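Local coordinates for invasion-associated protein B (Bartonella henselae, PDB 3DTD) that is of unknown biochemical function but probably takes part in host-cell invasion by the bacterium, at residues C[92-97]-C[130-135]; C[62-67]-C[115-120]; C[29-34]-C[149-154]. All blocks are in the same frame, centred on the assembly; numbering follows the deposited sequence.

Contact 1: residues C[92-97]-C[130-135]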
ATOM      1  N   VAL C  92      20.583 -37.197  23.489  1.00 46.27           N
ATOM      2  CA  VAL C  92      19.314 -37.885  23.281  1.00 45.53           C
ATOM      3  C   VAL C  92      18.688 -38.169  24.641  1.00 50.58           C
ATOM      4  O   VAL C  92      19.161 -39.032  25.391  1.00 51.19           O
ATOM      5  CB  VAL C  92      19.454 -39.195  22.480  1.00 43.86           C
ATOM      6  CG1 VAL C  92      18.090 -39.675  22.035  1.00 41.13           C
ATOM      7  CG2 VAL C  92      20.360 -39.005  21.285  1.00 37.30           C
ATOM      8  N   ASP C  93      17.631 -37.411  24.938  1.00 49.61           N
ATOM      9  CA  ASP C  93      16.908 -37.455  26.211  1.00 50.36           C
ATOM     10  C   ASP C  93      17.837 -37.290  27.418  1.00 48.33           C
ATOM     11  O   ASP C  93      18.471 -36.246  27.566  1.00 44.96           O
ATOM     12  CB  ASP C  93      16.024 -38.710  26.307  1.00 51.56           C
ATOM     13  CG  ASP C  93      14.968 -38.768  25.214  1.00 52.67           C
ATOM     14  OD1 ASP C  93      14.191 -37.797  25.063  1.00 51.62           O
ATOM     15  OD2 ASP C  93      14.911 -39.791  24.506  1.00 50.84           O
ATOM     16  N   GLU C  94      17.932 -38.322  28.255  1.00 51.88           N
ATOM     17  CA  GLU C  94      18.743 -38.262  29.475  1.00 55.80           C
ATOM     18  C   GLU C  94      19.819 -39.345  29.525  1.00 50.17           C
ATOM     19  O   GLU C  94      20.428 -39.574  30.571  1.00 50.66           O
ATOM     20  CB  GLU C  94      17.849 -38.340  30.719  1.00 56.48           C
ATOM     21  CG  GLU C  94      17.004 -37.095  30.965  1.00 65.71           C
ATOM     22  CD  GLU C  94      16.104 -37.217  32.186  1.00 74.28           C
ATOM     23  OE1 GLU C  94      16.609 -37.549  33.282  1.00 82.29           O
ATOM     24  OE2 GLU C  94      14.886 -36.971  32.050  1.00 92.89           O
ATOM     25  N   GLY C  95      20.063 -39.991  28.387  1.00 49.24           N
ATOM     26  CA  GLY C  95      21.016 -41.095  28.302  1.00 45.63           C
ATOM     27  C   GLY C  95      22.453 -40.692  28.019  1.00 43.27           C
ATOM     28  O   GLY C  95      22.810 -39.516  28.086  1.00 43.44           O
ATOM     29  N   LYS C  96      23.266 -41.686  27.674  1.00 43.46           N
ATOM     30  CA  LYS C  96      24.713 -41.526  27.537  1.00 47.03           C
ATOM     31  C   LYS C  96      25.174 -41.079  26.149  1.00 47.73           C
ATOM     32  O   LYS C  96      26.376 -40.901  25.923  1.00 48.89           O
ATOM     33  CB  LYS C  96      25.427 -42.829  27.920  1.00 50.51           C
ATOM     34  CG  LYS C  96      25.438 -43.140  29.414  1.00 53.63           C
ATOM     35  CD  LYS C  96      26.133 -44.467  29.666  1.00 61.66           C
ATOM     36  CE  LYS C  96      26.241 -44.777  31.148  1.00 63.10           C
ATOM     37  NZ  LYS C  96      26.893 -46.101  31.370  1.00 69.08           N
ATOM     38  N   ALA C  97      24.231 -40.907  25.224  1.00 44.08           N
ATOM     39  CA  ALA C  97      24.559 -40.406  23.893  1.00 43.80           C
ATOM     40  C   ALA C  97      24.751 -38.894  23.928  1.00 44.42           C
ATOM     41  O   ALA C  97      23.806 -38.134  23.721  1.00 33.34           O
ATOM     42  CB  ALA C  97      23.496 -40.802  22.884  1.00 39.66           C
ATOM     43  N   HIS C 130      13.338 -36.815  22.432  1.00 45.42           N
ATOM     44  CA  HIS C 130      13.873 -35.469  22.287  1.00 44.84           C
ATOM     45  C   HIS C 130      15.359 -35.485  22.100  1.00 44.18           C
ATOM     46  O   HIS C 130      16.048 -36.192  22.735  1.00 43.39           O
ATOM     47  CB  HIS C 130      13.606 -34.648  23.522  1.00 46.90           C
ATOM     48  CG  HIS C 130      12.232 -34.101  23.588  1.00 54.60           C
ATOM     49  ND1 HIS C 130      11.916 -32.976  24.299  1.00 64.62           N
ATOM     50  CD2 HIS C 130      11.085 -34.528  23.034  1.00 62.23           C
ATOM     51  CE1 HIS C 130      10.635 -32.723  24.159  1.00 65.88           C
ATOM     52  NE2 HIS C 130      10.105 -33.659  23.407  1.00 62.14           N
ATOM     53  N   LEU C 131      15.848 -34.656  21.229  1.00 41.57           N
ATOM     54  CA  LEU C 131      17.271 -34.357  21.181  1.00 41.21           C
ATOM     55  C   LEU C 131      17.487 -33.029  21.893  1.00 42.10           C
ATOM     56  O   LEU C 131      17.194 -31.968  21.346  1.00 42.53           O
ATOM     57  CB  LEU C 131      17.782 -34.303  19.743  1.00 38.75           C
ATOM     58  CG  LEU C 131      19.264 -33.955  19.544  1.00 38.32           C
ATOM     59  CD1 LEU C 131      20.194 -34.963  20.219  1.00 37.90           C
ATOM     60  CD2 LEU C 131      19.563 -33.870  18.077  1.00 37.05           C
ATOM     61  N   LYS C 132      17.970 -33.103  23.130  1.00 43.72           N
ATOM     62  CA  LYS C 132      18.135 -31.929  23.978  1.00 42.98           C
ATOM     63  C   LYS C 132      19.388 -31.143  23.617  1.00 42.41           C
ATOM     64  O   LYS C 132      20.457 -31.719  23.396  1.00 40.11           O
ATOM     65  CB  LYS C 132      18.171 -32.335  25.454  1.00 47.20           C
ATOM     66  CG  LYS C 132      16.837 -32.831  26.003  1.00 53.94           C
ATOM     67  CD  LYS C 132      16.927 -33.112  27.492  1.00 69.04           C
ATOM     68  CE  LYS C 132      15.607 -33.635  28.035  1.00 83.49           C
ATOM     69  NZ  LYS C 132      15.683 -33.944  29.494  1.00 87.36           N
ATOM     70  N   LEU C 133      19.242 -29.823  23.551  1.00 43.77           N
ATOM     71  CA  LEU C 133      20.365 -28.934  23.259  1.00 43.75           C
ATOM     72  C   LEU C 133      20.772 -28.124  24.489  1.00 41.95           C
ATOM     73  O   LEU C 133      19.920 -27.680  25.261  1.00 41.50           O
ATOM     74  CB  LEU C 133      20.039 -27.986  22.102  1.00 43.71           C
ATOM     75  CG  LEU C 133      19.890 -28.388  20.625  1.00 45.76           C
ATOM     76  CD1 LEU C 133      20.270 -29.842  20.310  1.00 43.26           C
ATOM     77  CD2 LEU C 133      18.488 -28.105  20.142  1.00 46.50           C
ATOM     78  N   ALA C 134      22.079 -27.943  24.661  1.00 41.94           N
ATOM     79  CA  ALA C 134      22.627 -27.120  25.741  1.00 42.56           C
ATOM     80  C   ALA C 134      23.708 -26.185  25.202  1.00 40.75           C
ATOM     81  O   ALA C 134      24.659 -26.627  24.551  1.00 40.17           O
ATOM     82  CB  ALA C 134      23.185 -28.001  26.854  1.00 43.45           C
ATOM     83  N   MET C 135      23.550 -24.890  25.469  1.00 42.05           N
ATOM     84  CA  MET C 135      24.506 -23.877  25.004  1.00 41.47           C
ATOM     85  C   MET C 135      24.620 -22.707  25.985  1.00 43.88           C
ATOM     86  O   MET C 135      23.926 -22.672  27.001  1.00 43.74           O
ATOM     87  CB  MET C 135      24.158 -23.400  23.582  1.00 39.15           C
ATOM     88  CG  MET C 135      22.764 -22.811  23.418  1.00 39.34           C
ATOM     89  SD  MET C 135      22.132 -22.934  21.729  1.00 36.97           S
ATOM     90  CE  MET C 135      21.540 -24.619  21.696  1.00 41.61           C
TER
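Strand 88-92 ends at Val92, which pairs with Leu131 of strand 130-136 as an antiparallel, non-hydrogen-bonded pair, CA to CA 4.6 Å. From Val92 the chain reverses through a type II' turn to Gly95, with Asp93 at positive phi (53°) in its second position. Two hydrogen bonds then tie Asp93 to His130, both using backbone atoms of the histidine. The amide N of Asp93 donates a hydrogen bond to O of His130 at 3.0 Å, nearly along the C=O axis (164°). In return the amide N of His130 donates to OD1 of Asp93 at 2.9 Å, reaching the oxygen from above the carboxylate plane. The Asp93 side chain can do this because CG lies anti to the carbonyl carbon (chi1 -61°), folded back beside its own N; its other oxygen, OD2, accepts from the amide of Lys129. Val92 and Leu131 cross obliquely on one face of the sheet, CG2 to CD1 4.2 Å, both touching Tyr121 of helix 119-127. Extended beyond CG, Lys132 runs past the turn, its CD 3.5 Å from O of Asp93. Its NZ stays 4.0 Å from OE2 of Glu94, too far for a salt bridge though oppositely charged. One carboxylate thus takes two successive backbone N-H groups, fixing its rotation and fastening the turn to the start of strand 130-136; those donors would be expected to favour its ionised form.

Contact 2: residues C[62-67]-C[115-120]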
ATOM      1  N   MET C  62      16.949 -28.471  12.054  1.00 38.71           N
ATOM      2  CA  MET C  62      17.901 -29.551  11.841  1.00 37.27           C
ATOM      3  C   MET C  62      17.712 -30.129  10.449  1.00 36.75           C
ATOM      4  O   MET C  62      16.593 -30.429  10.059  1.00 39.05           O
ATOM      5  CB  MET C  62      17.740 -30.638  12.914  1.00 35.21           C
ATOM      6  CG  MET C  62      18.633 -31.867  12.708  1.00 44.34           C
ATOM      7  SD  MET C  62      18.830 -32.920  14.157  1.00 41.24           S
ATOM      8  CE  MET C  62      19.949 -31.900  15.099  1.00 57.47           C
ATOM      9  N   SER C  63      18.807 -30.261   9.704  1.00 38.48           N
ATOM     10  CA  SER C  63      18.786 -30.866   8.374  1.00 39.80           C
ATOM     11  C   SER C  63      19.886 -31.916   8.282  1.00 42.59           C
ATOM     12  O   SER C  63      21.019 -31.669   8.694  1.00 44.06           O
ATOM     13  CB  SER C  63      18.955 -29.803   7.287  1.00 38.57           C
ATOM     14  OG  SER C  63      18.516 -30.286   6.026  1.00 44.80           O
ATOM     15  N   VAL C  64      19.546 -33.082   7.735  1.00 43.01           N
ATOM     16  CA  VAL C  64      20.389 -34.271   7.843  1.00 42.90           C
ATOM     17  C   VAL C  64      20.382 -35.118   6.558  1.00 42.41           C
ATOM     18  O   VAL C  64      19.340 -35.283   5.923  1.00 39.93           O
ATOM     19  CB  VAL C  64      20.005 -35.078   9.135  1.00 45.63           C
ATOM     20  CG1 VAL C  64      19.817 -36.566   8.883  1.00 47.44           C
ATOM     21  CG2 VAL C  64      21.003 -34.807  10.254  1.00 50.37           C
ATOM     22  N   VAL C  65      21.562 -35.601   6.162  1.00 43.82           N
ATOM     23  CA  VAL C  65      21.707 -36.522   5.030  1.00 44.96           C
ATOM     24  C   VAL C  65      22.334 -37.847   5.457  1.00 46.88           C
ATOM     25  O   VAL C  65      23.035 -37.918   6.469  1.00 44.42           O
ATOM     26  CB  VAL C  65      22.537 -35.920   3.848  1.00 45.12           C
ATOM     27  CG1 VAL C  65      21.796 -34.772   3.194  1.00 47.83           C
ATOM     28  CG2 VAL C  65      23.935 -35.484   4.298  1.00 43.53           C
ATOM     29  N   LEU C  66      22.061 -38.889   4.677  1.00 42.73           N
ATOM     30  CA  LEU C  66      22.672 -40.197   4.854  1.00 44.43           C
ATOM     31  C   LEU C  66      23.807 -40.340   3.840  1.00 50.75           C
ATOM     32  O   LEU C  66      23.571 -40.375   2.624  1.00 42.86           O
ATOM     33  CB  LEU C  66      21.635 -41.300   4.623  1.00 46.18           C
ATOM     34  CG  LEU C  66      21.701 -42.700   5.254  1.00 49.58           C
ATOM     35  CD1 LEU C  66      21.269 -43.705   4.209  1.00 44.71           C
ATOM     36  CD2 LEU C  66      23.042 -43.105   5.878  1.00 46.83           C
ATOM     37  N   ASN C  67      25.035 -40.421   4.341  1.00 57.34           N
ATOM     38  CA  ASN C  67      26.206 -40.544   3.476  1.00 65.74           C
ATOM     39  C   ASN C  67      26.411 -41.970   2.980  1.00 70.43           C
ATOM     40  O   ASN C  67      25.880 -42.924   3.565  1.00 65.74           O
ATOM     41  CB  ASN C  67      27.464 -40.028   4.180  1.00 63.84           C
ATOM     42  CG  ASN C  67      27.352 -38.571   4.574  1.00 60.88           C
ATOM     43  OD1 ASN C  67      27.365 -37.683   3.722  1.00 61.24           O
ATOM     44  ND2 ASN C  67      27.236 -38.318   5.873  1.00 53.63           N
ATOM     45  N   ILE C 115      26.939 -31.192  12.502  1.00 45.05           N
ATOM     46  CA  ILE C 115      26.735 -32.385  13.313  1.00 49.18           C
ATOM     47  C   ILE C 115      27.064 -33.638  12.514  1.00 48.42           C
ATOM     48  O   ILE C 115      26.737 -33.733  11.334  1.00 47.10           O
ATOM     49  CB  ILE C 115      25.289 -32.465  13.864  1.00 49.79           C
ATOM     50  CG1 ILE C 115      24.297 -31.885  12.848  1.00 54.66           C
ATOM     51  CG2 ILE C 115      25.194 -31.705  15.178  1.00 51.35           C
ATOM     52  CD1 ILE C 115      22.880 -32.369  12.969  1.00 48.26           C
ATOM     53  N   VAL C 116      27.753 -34.576  13.161  1.00 50.35           N
ATOM     54  CA  VAL C 116      28.040 -35.891  12.597  1.00 50.57           C
ATOM     55  C   VAL C 116      27.634 -36.937  13.637  1.00 50.84           C
ATOM     56  O   VAL C 116      28.080 -36.884  14.784  1.00 49.69           O
ATOM     57  CB  VAL C 116      29.543 -36.051  12.217  1.00 51.48           C
ATOM     58  CG1 VAL C 116      29.857 -37.482  11.810  1.00 51.76           C
ATOM     59  CG2 VAL C 116      29.930 -35.100  11.090  1.00 52.11           C
ATOM     60  N   PHE C 117      26.775 -37.871  13.237  1.00 51.16           N
ATOM     61  CA  PHE C 117      26.304 -38.931  14.128  1.00 53.07           C
ATOM     62  C   PHE C 117      26.890 -40.286  13.742  1.00 55.16           C
ATOM     63  O   PHE C 117      26.728 -40.730  12.603  1.00 56.59           O
ATOM     64  CB  PHE C 117      24.776 -39.017  14.101  1.00 51.21           C
ATOM     65  CG  PHE C 117      24.076 -37.730  14.444  1.00 50.80           C
ATOM     66  CD1 PHE C 117      23.176 -37.157  13.554  1.00 52.43           C
ATOM     67  CD2 PHE C 117      24.304 -37.097  15.656  1.00 51.58           C
ATOM     68  CE1 PHE C 117      22.518 -35.974  13.871  1.00 51.02           C
ATOM     69  CE2 PHE C 117      23.652 -35.916  15.981  1.00 49.49           C
ATOM     70  CZ  PHE C 117      22.758 -35.354  15.088  1.00 47.78           C
ATOM     71  N   ASP C 118      27.560 -40.944  14.689  1.00 57.80           N
ATOM     72  CA  ASP C 118      28.024 -42.321  14.483  1.00 61.72           C
ATOM     73  C   ASP C 118      26.882 -43.336  14.621  1.00 61.46           C
ATOM     74  O   ASP C 118      25.777 -42.968  15.030  1.00 60.74           O
ATOM     75  CB  ASP C 118      29.217 -42.671  15.395  1.00 62.14           C
ATOM     76  CG  ASP C 118      28.943 -42.432  16.880  1.00 67.79           C
ATOM     77  OD1 ASP C 118      27.903 -42.871  17.412  1.00 70.16           O
ATOM     78  OD2 ASP C 118      29.806 -41.817  17.535  1.00 74.70           O
ATOM     79  N   LYS C 119      27.165 -44.601  14.295  1.00 62.93           N
ATOM     80  CA  LYS C 119      26.176 -45.694  14.316  1.00 61.77           C
ATOM     81  C   LYS C 119      25.426 -45.814  15.644  1.00 58.57           C
ATOM     82  O   LYS C 119      24.219 -46.065  15.657  1.00 56.32           O
ATOM     83  CB  LYS C 119      26.838 -47.041  13.993  1.00 66.56           C
ATOM     84  CG  LYS C 119      27.772 -47.050  12.783  1.00 79.32           C
ATOM     85  CD  LYS C 119      27.022 -47.178  11.462  1.00 86.43           C
ATOM     86  CE  LYS C 119      27.992 -47.204  10.288  1.00 91.34           C
ATOM     87  NZ  LYS C 119      27.294 -47.260   8.971  1.00 92.26           N
ATOM     88  N   ASN C 120      26.150 -45.629  16.747  1.00 57.01           N
ATOM     89  CA  ASN C 120      25.581 -45.724  18.087  1.00 56.28           C
ATOM     90  C   ASN C 120      24.670 -44.551  18.435  1.00 55.73           C
ATOM     91  O   ASN C 120      23.656 -44.733  19.112  1.00 55.42           O
ATOM     92  CB  ASN C 120      26.693 -45.861  19.136  1.00 62.19           C
ATOM     93  CG  ASN C 120      27.667 -46.992  18.820  1.00 68.99           C
ATOM     94  OD1 ASN C 120      28.883 -46.818  18.910  1.00 75.82           O
ATOM     95  ND2 ASN C 120      27.135 -48.153  18.440  1.00 63.73           N
TER
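Met62, the first residue here on strand 58-66, points toward residues 115-117 and makes the closest approach of the pair. Its CG is anti to the backbone N, so the chain leaves the strand extended, then bends at chi3 (-75°) and presents the methyl CE rather than the sulphur. That methyl lies 3.7 Å from CD1 of Ile115, the two side chains crossing obliquely. The same CE sits at the rim of the Phe117 ring, near its plane, with CZ at 4.5 Å. Ser63 points away, to the other face of the sheet, where it touches Phe46 and His48 of the neighbouring strand 42-52. Val64 returns to the Met62 side and uses a single branch, CG2, for both partners: CD1 of Ile115 at 4.1 Å and CE1 of Phe117, also at 4.1 Å. It crosses each at about a right angle, and again meets the aromatic ring at its edge. Ile115 CD1 therefore touches both CE of Met62 and CG2 of Val64, although its CG1 occupies the crowded position between N and carbonyl carbon (chi1 35°). No hydrogen bond joins the segments. Strand 72-78 lies between them in the sheet, through backbone hydrogen bonds of Ser63 with Asn75 and Ile115 with Gly74, so the strand axes stay 9.1 Å apart and run roughly the same way; the 46° angle reflects sheet twist. Phe117 also packs on Val122 and Leu125 of helix 119-127. The buried apolar side chains form part of the hydrophobic core on one face of the twisted antiparallel sheet, where helix 119-127 packs.

Contact 3: residues C[29-34]-C[149-154]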
ATOM      1  N   TYR C  29       7.029 -37.885   7.676  1.00 38.49           N
ATOM      2  CA  TYR C  29       7.113 -39.035   8.565  1.00 35.59           C
ATOM      3  C   TYR C  29       7.105 -38.539   9.995  1.00 35.89           C
ATOM      4  O   TYR C  29       8.135 -38.110  10.518  1.00 39.14           O
ATOM      5  CB  TYR C  29       8.364 -39.868   8.270  1.00 38.46           C
ATOM      6  CG  TYR C  29       8.334 -40.495   6.900  1.00 40.34           C
ATOM      7  CD1 TYR C  29       7.681 -41.706   6.684  1.00 37.32           C
ATOM      8  CD2 TYR C  29       8.939 -39.864   5.812  1.00 37.19           C
ATOM      9  CE1 TYR C  29       7.635 -42.278   5.423  1.00 40.51           C
ATOM     10  CE2 TYR C  29       8.894 -40.428   4.543  1.00 38.02           C
ATOM     11  CZ  TYR C  29       8.242 -41.633   4.356  1.00 40.26           C
ATOM     12  OH  TYR C  29       8.196 -42.200   3.108  1.00 49.69           O
ATOM     13  N   GLY C  30       5.924 -38.585  10.607  1.00 35.05           N
ATOM     14  CA  GLY C  30       5.707 -38.042  11.934  1.00 34.46           C
ATOM     15  C   GLY C  30       5.895 -36.542  11.901  1.00 36.65           C
ATOM     16  O   GLY C  30       5.149 -35.830  11.229  1.00 38.74           O
ATOM     17  N   LEU C  31       6.916 -36.075  12.611  1.00 34.91           N
ATOM     18  CA  LEU C  31       7.246 -34.656  12.656  1.00 32.62           C
ATOM     19  C   LEU C  31       8.380 -34.309  11.688  1.00 32.59           C
ATOM     20  O   LEU C  31       8.743 -33.146  11.536  1.00 34.77           O
ATOM     21  CB  LEU C  31       7.598 -34.233  14.084  1.00 30.30           C
ATOM     22  CG  LEU C  31       6.488 -34.285  15.142  1.00 31.89           C
ATOM     23  CD1 LEU C  31       7.047 -33.989  16.515  1.00 24.81           C
ATOM     24  CD2 LEU C  31       5.348 -33.324  14.823  1.00 28.33           C
ATOM     25  N   TRP C  32       8.915 -35.321  11.014  1.00 34.26           N
ATOM     26  CA  TRP C  32      10.056 -35.133  10.122  1.00 34.16           C
ATOM     27  C   TRP C  32       9.656 -35.071   8.655  1.00 35.27           C
ATOM     28  O   TRP C  32       8.707 -35.733   8.232  1.00 33.73           O
ATOM     29  CB  TRP C  32      11.113 -36.212  10.373  1.00 31.59           C
ATOM     30  CG  TRP C  32      11.910 -35.928  11.595  1.00 30.31           C
ATOM     31  CD1 TRP C  32      11.526 -36.129  12.889  1.00 26.72           C
ATOM     32  CD2 TRP C  32      13.223 -35.353  11.648  1.00 29.99           C
ATOM     33  NE1 TRP C  32      12.520 -35.722  13.746  1.00 29.99           N
ATOM     34  CE2 TRP C  32      13.575 -35.242  13.011  1.00 30.83           C
ATOM     35  CE3 TRP C  32      14.138 -34.920  10.675  1.00 28.86           C
ATOM     36  CZ2 TRP C  32      14.805 -34.723  13.428  1.00 32.14           C
ATOM     37  CZ3 TRP C  32      15.360 -34.406  11.088  1.00 30.04           C
ATOM     38  CH2 TRP C  32      15.682 -34.312  12.455  1.00 32.64           C
ATOM     39  N   SER C  33      10.378 -34.247   7.898  1.00 35.32           N
ATOM     40  CA  SER C  33      10.124 -34.054   6.469  1.00 33.97           C
ATOM     41  C   SER C  33      11.298 -34.519   5.608  1.00 34.89           C
ATOM     42  O   SER C  33      12.446 -34.489   6.045  1.00 31.89           O
ATOM     43  CB  SER C  33       9.815 -32.586   6.168  1.00 35.00           C
ATOM     44  OG  SER C  33       8.681 -32.133   6.886  1.00 40.13           O
ATOM     45  N   ILE C  34      10.993 -34.950   4.384  1.00 37.30           N
ATOM     46  CA  ILE C  34      12.009 -35.354   3.414  1.00 37.86           C
ATOM     47  C   ILE C  34      11.816 -34.640   2.073  1.00 38.20           C
ATOM     48  O   ILE C  34      10.724 -34.653   1.495  1.00 37.73           O
ATOM     49  CB  ILE C  34      12.054 -36.901   3.207  1.00 39.31           C
ATOM     50  CG1 ILE C  34      12.580 -37.589   4.466  1.00 39.00           C
ATOM     51  CG2 ILE C  34      12.943 -37.288   2.012  1.00 35.83           C
ATOM     52  CD1 ILE C  34      12.420 -39.073   4.456  1.00 40.74           C
ATOM     53  N   PHE C 149      15.282 -28.038  22.109  1.00 42.14           N
ATOM     54  CA  PHE C 149      15.311 -29.443  21.713  1.00 41.17           C
ATOM     55  C   PHE C 149      14.853 -29.611  20.271  1.00 40.87           C
ATOM     56  O   PHE C 149      14.273 -28.699  19.680  1.00 41.53           O
ATOM     57  CB  PHE C 149      14.440 -30.315  22.645  1.00 44.39           C
ATOM     58  CG  PHE C 149      13.058 -29.767  22.875  1.00 47.84           C
ATOM     59  CD1 PHE C 149      12.030 -30.015  21.966  1.00 47.22           C
ATOM     60  CD2 PHE C 149      12.786 -28.995  24.001  1.00 48.94           C
ATOM     61  CE1 PHE C 149      10.767 -29.496  22.172  1.00 49.56           C
ATOM     62  CE2 PHE C 149      11.524 -28.470  24.211  1.00 50.32           C
ATOM     63  CZ  PHE C 149      10.520 -28.717  23.297  1.00 51.81           C
ATOM     64  N   VAL C 150      15.129 -30.787  19.713  1.00 39.61           N
ATOM     65  CA  VAL C 150      14.531 -31.225  18.459  1.00 35.68           C
ATOM     66  C   VAL C 150      13.700 -32.474  18.774  1.00 37.29           C
ATOM     67  O   VAL C 150      14.199 -33.411  19.392  1.00 36.85           O
ATOM     68  CB  VAL C 150      15.605 -31.520  17.370  1.00 35.21           C
ATOM     69  CG1 VAL C 150      14.965 -32.008  16.082  1.00 29.06           C
ATOM     70  CG2 VAL C 150      16.441 -30.277  17.086  1.00 32.12           C
ATOM     71  N   GLN C 151      12.428 -32.466  18.381  1.00 37.74           N
ATOM     72  CA  GLN C 151      11.544 -33.607  18.611  1.00 36.05           C
ATOM     73  C   GLN C 151      11.853 -34.710  17.606  1.00 36.79           C
ATOM     74  O   GLN C 151      12.013 -34.443  16.414  1.00 36.06           O
ATOM     75  CB  GLN C 151      10.082 -33.186  18.516  1.00 35.04           C
ATOM     76  CG  GLN C 151       9.652 -32.153  19.539  1.00 36.08           C
ATOM     77  CD  GLN C 151       8.198 -31.762  19.390  1.00 39.49           C
ATOM     78  OE1 GLN C 151       7.308 -32.429  19.913  1.00 44.44           O
ATOM     79  NE2 GLN C 151       7.949 -30.667  18.676  1.00 37.82           N
ATOM     80  N   LEU C 152      11.934 -35.944  18.097  1.00 39.39           N
ATOM     81  CA  LEU C 152      12.414 -37.072  17.296  1.00 37.02           C
ATOM     82  C   LEU C 152      11.324 -38.018  16.779  1.00 35.97           C
ATOM     83  O   LEU C 152      11.636 -39.060  16.209  1.00 39.71           O
ATOM     84  CB  LEU C 152      13.480 -37.862  18.072  1.00 35.03           C
ATOM     85  CG  LEU C 152      14.753 -37.120  18.496  1.00 35.01           C
ATOM     86  CD1 LEU C 152      15.565 -37.980  19.458  1.00 34.24           C
ATOM     87  CD2 LEU C 152      15.601 -36.687  17.291  1.00 30.39           C
ATOM     88  N   ASN C 153      10.056 -37.661  16.977  1.00 39.16           N
ATOM     89  CA  ASN C 153       8.944 -38.473  16.474  1.00 38.07           C
ATOM     90  C   ASN C 153       8.938 -38.537  14.947  1.00 39.06           C
ATOM     91  O   ASN C 153       8.718 -37.531  14.271  1.00 39.34           O
ATOM     92  CB  ASN C 153       7.594 -37.972  16.998  1.00 41.24           C
ATOM     93  CG  ASN C 153       6.438 -38.869  16.579  1.00 44.16           C
ATOM     94  OD1 ASN C 153       5.742 -38.590  15.605  1.00 50.41           O
ATOM     95  ND2 ASN C 153       6.248 -39.965  17.302  1.00 50.34           N
ATOM     96  N   GLY C 154       9.214 -39.726  14.422  1.00 36.66           N
ATOM     97  CA  GLY C 154       9.283 -39.941  12.988  1.00 30.90           C
ATOM     98  C   GLY C 154      10.694 -40.026  12.431  1.00 34.38           C
ATOM     99  O   GLY C 154      10.860 -40.225  11.230  1.00 37.82           O
TER
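Gly30, at phi 65°, holds the second position of the type II' turn from Tyr29 to Trp32, and Gly154 meets it with a positive phi of its own (102°). The two glycines are the nearest CA pair, 4.2 Å apart; a CB on either would collide with the opposing chain, which explains how the backbones come so close. Gly154 CA also makes a CH...O contact with O of Tyr29 at 3.3 Å. Beside it the amide N of Leu31 donates a fairly straight hydrogen bond to O of Asn153, 2.9 Å, arriving above the carbonyl plane. Trp32 has CG anti to its carbonyl carbon (chi1 -77°), which carries the indole over to residues 150-153. There NE1 donates to O of Gln151 at 3.0 Å, in the carbonyl plane and on a lone pair, though the acceptor is tilted from the ring plane. Asn153 O lies in plane at the indole edge, 3.4 Å from CD1, so this one oxygen faces both Leu31 N and Trp32. Farther along the ring, CZ2 packs against CG1 of Val150 at 3.8 Å, the side chains at about a right angle. Leu31 crosses Gln151 obliquely, its CD1 3.7 Å from CB, while Gln151 OE1 bonds to the N of Thr28 of a second subunit. The hairpin between strands 27-29 and 32-39 thus docks on the end of strand 144-151, just where Gly154 occupies the N-cap position of helix 155-168, whose Phe155 meets Trp32 edge-to-face.

How the contacts relate
Strand 130-136 of contact 1 and strand 144-151 of contact 3 are neighbours in the four-stranded sheet, with Leu131 N 2.8 Å from Val150 O, probably a hydrogen bond; the rings of His130 and Phe149 stack there. Contact 2 lies within the seven-stranded sheet, which contact 3 also reaches through strand 32-39. Apolar side chains join all three: Leu131 CD2 is 3.6 Å from Met62 CE, and Met62 SD is 3.8 Å from Trp32 CH2, so Met62 links the contacts although their centres stand about 14 to 15 Å apart. No active site is known; a glycerol, probably from crystallisation, bonds weakly to Gly154 and Leu152 of contact 3.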